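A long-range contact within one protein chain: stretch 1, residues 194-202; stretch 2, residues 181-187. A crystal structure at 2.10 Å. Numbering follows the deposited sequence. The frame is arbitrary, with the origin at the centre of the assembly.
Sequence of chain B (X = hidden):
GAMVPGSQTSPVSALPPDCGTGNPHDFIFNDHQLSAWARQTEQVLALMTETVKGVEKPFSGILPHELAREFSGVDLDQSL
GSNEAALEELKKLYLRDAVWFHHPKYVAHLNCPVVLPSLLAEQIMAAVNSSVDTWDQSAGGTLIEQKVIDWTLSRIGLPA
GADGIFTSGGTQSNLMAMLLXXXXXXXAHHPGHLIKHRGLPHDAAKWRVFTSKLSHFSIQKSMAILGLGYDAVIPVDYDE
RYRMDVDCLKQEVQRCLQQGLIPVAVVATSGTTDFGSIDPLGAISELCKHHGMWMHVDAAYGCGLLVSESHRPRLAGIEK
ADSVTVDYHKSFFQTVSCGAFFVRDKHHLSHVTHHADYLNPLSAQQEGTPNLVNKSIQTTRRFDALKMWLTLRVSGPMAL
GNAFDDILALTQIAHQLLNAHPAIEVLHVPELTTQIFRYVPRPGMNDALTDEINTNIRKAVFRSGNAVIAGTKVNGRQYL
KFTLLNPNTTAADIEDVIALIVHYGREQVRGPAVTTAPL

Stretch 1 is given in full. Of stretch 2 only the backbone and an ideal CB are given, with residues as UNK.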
# COMPACT_ATOMS: atom_id res chain seq x y z
N LEU B 194 11.54 -12.21 -22.73
CA LEU B 194 10.74 -11.49 -21.73
C LEU B 194 11.37 -11.52 -20.34
O LEU B 194 11.51 -12.60 -19.72
CB LEU B 194 9.33 -12.06 -21.65
CG LEU B 194 8.38 -11.80 -22.82
CD1 LEU B 194 7.02 -12.40 -22.49
CD2 LEU B 194 8.25 -10.31 -23.11
N ILE B 195 11.67 -10.33 -19.82
CA ILE B 195 12.36 -10.19 -18.55
C ILE B 195 11.68 -11.00 -17.44
O ILE B 195 12.36 -11.68 -16.67
CB ILE B 195 12.60 -8.71 -18.15
CG1 ILE B 195 13.64 -8.09 -19.09
CG2 ILE B 195 13.08 -8.61 -16.71
CD1 ILE B 195 13.86 -6.61 -18.93
N LYS B 196 10.34 -10.96 -17.44
CA LYS B 196 9.48 -11.67 -16.48
C LYS B 196 9.87 -13.11 -16.23
O LYS B 196 9.83 -13.59 -15.11
CB LYS B 196 8.06 -11.76 -17.04
CG LYS B 196 7.09 -10.73 -16.53
CD LYS B 196 5.79 -10.89 -17.28
CE LYS B 196 4.99 -12.08 -16.84
NZ LYS B 196 3.69 -12.02 -17.53
N HIS B 197 10.18 -13.80 -17.31
CA HIS B 197 10.63 -15.15 -17.27
C HIS B 197 12.14 -15.34 -17.07
O HIS B 197 12.57 -16.16 -16.24
CB HIS B 197 10.14 -15.89 -18.51
CG HIS B 197 8.66 -15.83 -18.72
ND1 HIS B 197 8.06 -16.13 -19.92
CD2 HIS B 197 7.65 -15.48 -17.88
CE1 HIS B 197 6.75 -15.96 -19.82
NE2 HIS B 197 6.47 -15.59 -18.59
N ARG B 198 12.95 -14.62 -17.84
CA ARG B 198 14.35 -14.97 -18.01
C ARG B 198 15.29 -14.04 -17.29
O ARG B 198 16.52 -14.25 -17.24
CB ARG B 198 14.64 -15.03 -19.51
CG ARG B 198 14.03 -16.29 -20.16
CD ARG B 198 14.47 -16.44 -21.60
NE ARG B 198 15.93 -16.58 -21.66
CZ ARG B 198 16.68 -16.45 -22.75
NH1 ARG B 198 16.14 -16.21 -23.94
NH2 ARG B 198 18.00 -16.59 -22.65
N GLY B 199 14.71 -13.04 -16.63
CA GLY B 199 15.49 -11.96 -16.11
C GLY B 199 16.12 -11.19 -17.23
O GLY B 199 15.68 -11.30 -18.38
N LEU B 200 17.18 -10.46 -16.88
CA LEU B 200 17.70 -9.35 -17.64
C LEU B 200 18.63 -9.82 -18.73
O LEU B 200 19.49 -10.68 -18.46
CB LEU B 200 18.50 -8.40 -16.75
CG LEU B 200 17.95 -7.45 -15.69
CD1 LEU B 200 19.15 -6.77 -15.11
CD2 LEU B 200 16.95 -6.42 -16.21
N PRO B 201 18.48 -9.25 -19.95
CA PRO B 201 19.33 -9.68 -21.04
C PRO B 201 20.73 -9.08 -20.91
O PRO B 201 20.99 -8.14 -20.10
CB PRO B 201 18.61 -9.11 -22.26
CG PRO B 201 18.09 -7.81 -21.76
CD PRO B 201 17.65 -8.11 -20.34
N HIS B 202 21.62 -9.62 -21.73
CA HIS B 202 23.03 -9.32 -21.63
C HIS B 202 23.29 -7.82 -21.58
O HIS B 202 24.05 -7.37 -20.71
CB HIS B 202 23.81 -10.03 -22.76
CG HIS B 202 24.13 -11.47 -22.46
ND1 HIS B 202 25.20 -12.14 -23.02
CD2 HIS B 202 23.54 -12.36 -21.63
CE1 HIS B 202 25.23 -13.38 -22.57
NE2 HIS B 202 24.24 -13.54 -21.72
N UNK B 181 8.79 0.40 -18.45
CA UNK B 181 9.79 0.95 -19.40
C UNK B 181 10.87 -0.03 -19.65
O UNK B 181 11.18 -0.28 -20.78
CB UNK B 181 10.40 2.25 -18.88
N UNK B 182 11.47 -0.55 -18.59
CA UNK B 182 12.44 -1.63 -18.65
C UNK B 182 11.92 -2.81 -19.46
O UNK B 182 12.57 -3.19 -20.46
CB UNK B 182 12.81 -2.09 -17.24
N UNK B 183 10.82 -3.43 -19.02
CA UNK B 183 10.31 -4.62 -19.72
C UNK B 183 9.81 -4.40 -21.12
O UNK B 183 10.11 -5.19 -22.00
CB UNK B 183 9.17 -5.24 -18.91
N UNK B 184 9.10 -3.32 -21.39
CA UNK B 184 8.69 -3.04 -22.80
C UNK B 184 9.85 -2.84 -23.77
O UNK B 184 9.76 -3.21 -24.97
CB UNK B 184 7.81 -1.79 -22.84
N UNK B 185 10.93 -2.22 -23.28
CA UNK B 185 12.11 -2.00 -24.09
C UNK B 185 12.73 -3.34 -24.42
O UNK B 185 13.03 -3.62 -25.58
CB UNK B 185 13.11 -1.09 -23.38
N UNK B 186 12.92 -4.18 -23.40
CA UNK B 186 13.44 -5.52 -23.63
C UNK B 186 12.63 -6.33 -24.65
O UNK B 186 13.23 -7.08 -25.42
CB UNK B 186 13.49 -6.28 -22.30
N UNK B 187 11.30 -6.20 -24.66
CA UNK B 187 10.43 -6.96 -25.63
C UNK B 187 10.47 -6.48 -27.10
O UNK B 187 10.13 -7.23 -28.05
CB UNK B 187 8.98 -6.88 -25.16

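Stretch 2 is helical throughout, and backbone bonds mark its turns. The N of position 185 donates to the O of 181, the N of 186 to the O of 182, and the N of 187 to the O of 183. Stretch 1 lies beside it, with a short helix at 195-198 and loop on both sides of that helix. No hydrogen bond joins the two stretches.

Position 181 has nothing of stretch 1 within 5.5 Å of its ideal CB. Stretch 1 therefore sets no preference beyond a helical residue. The residue is Ala181, and it makes no contact here.

Position 182 points its CA-to-CB bond sideways. The ideal CB is 4.9 Å from Ile195 CD1. Ile195 and Leu200 offer apolar methyl groups, but only a side chain of some length can exploit both. Leucine or methionine would suit, and so would lysine or arginine, whose long aliphatic parts can pack there. The residue is Arg182. Its end comes nearer than its CB: NH2 lies 3.3 Å from Ile195 CG2, which sits over one face of the guanidinium. Its CD is 3.9 Å from Leu200 CD2. The polar atoms need partners other than these methyls, and NH1 and NH2 find some elsewhere in the structure.

Position 183 is also sideways, with its ideal CB 4.9 Å from Ile195 CD1. Ile195 invites an apolar group. The backbone N at the start of the 195-198 helix lies on the same side, which could favour an acidic or a small polar residue. Several types remain possible. The residue is Asp183. Its OD1 accepts from Arg182 NE at 2.7 Å and from Arg182 NH2 at 2.8 Å, as part of a salt bridge. The paired groups lie beside Ile195, whose CD1 is 3.4 Å from Asp183 OD1. Asp183 OD2 stays 4.3 Å from Lys196 N.

Position 184 points away from stretch 1, so almost any helical residue would do. It is Ser184, with chi1 in p.

Position 185 points sideways, and its ideal CB has no neighbour from stretch 1 within 5.5 Å. Large side chains are not excluded by stretch 1. The residue is Trp185, with chi1 in t. Its nearest side-chain approach is CD1 to Pro201 CG, at 7.0 Å, too far for contact.

Position 186 points toward stretch 1. Its ideal CB is only 3.4 Å from Ile195 CD1, a tight approach, and 4.9 Å from Pro201 CG. The surroundings are apolar, and a small residue such as alanine, cysteine or serine fits most easily. The residue is Cys186. Its CB packs on Ile195 CD1 at 3.4 Å. With chi1 in t, its SG reaches Pro201 CG at 3.7 Å, so one short side chain touches both residues.

Position 187 points sideways, and its ideal CB is 4.1 Å from Leu194 CD2. A small apolar residue would suit. It is Ala187, whose CB packs against Leu194 CD2 at 4.0 Å. Leu194 starts away from stretch 2, but its end comes back to make this contact.

Stretch 2, residues 181-187: ARDSWCA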
# COMPACT_ATOMS: atom_id res chain seq x y z
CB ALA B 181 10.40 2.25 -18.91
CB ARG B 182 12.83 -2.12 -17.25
CG ARG B 182 13.96 -3.13 -17.22
CD ARG B 182 14.06 -3.81 -15.87
NE ARG B 182 12.95 -4.77 -15.71
CZ ARG B 182 12.76 -5.56 -14.67
NH1 ARG B 182 13.59 -5.58 -13.63
NH2 ARG B 182 11.71 -6.37 -14.68
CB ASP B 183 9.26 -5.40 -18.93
CG ASP B 183 9.83 -6.05 -17.69
OD1 ASP B 183 10.97 -5.76 -17.31
OD2 ASP B 183 9.12 -6.83 -17.09
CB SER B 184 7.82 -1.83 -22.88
OG SER B 184 8.63 -0.69 -22.64
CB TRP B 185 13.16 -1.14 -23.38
CG TRP B 185 14.40 -0.97 -24.21
CD1 TRP B 185 15.46 -1.82 -24.29
CD2 TRP B 185 14.69 0.11 -25.10
NE1 TRP B 185 16.40 -1.34 -25.16
CE2 TRP B 185 15.95 -0.16 -25.68
CE3 TRP B 185 14.01 1.28 -25.46
CZ2 TRP B 185 16.55 0.70 -26.61
CZ3 TRP B 185 14.60 2.14 -26.39
CH2 TRP B 185 15.87 1.84 -26.95
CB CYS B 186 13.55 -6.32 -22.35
SG CYS B 186 14.47 -7.85 -22.64
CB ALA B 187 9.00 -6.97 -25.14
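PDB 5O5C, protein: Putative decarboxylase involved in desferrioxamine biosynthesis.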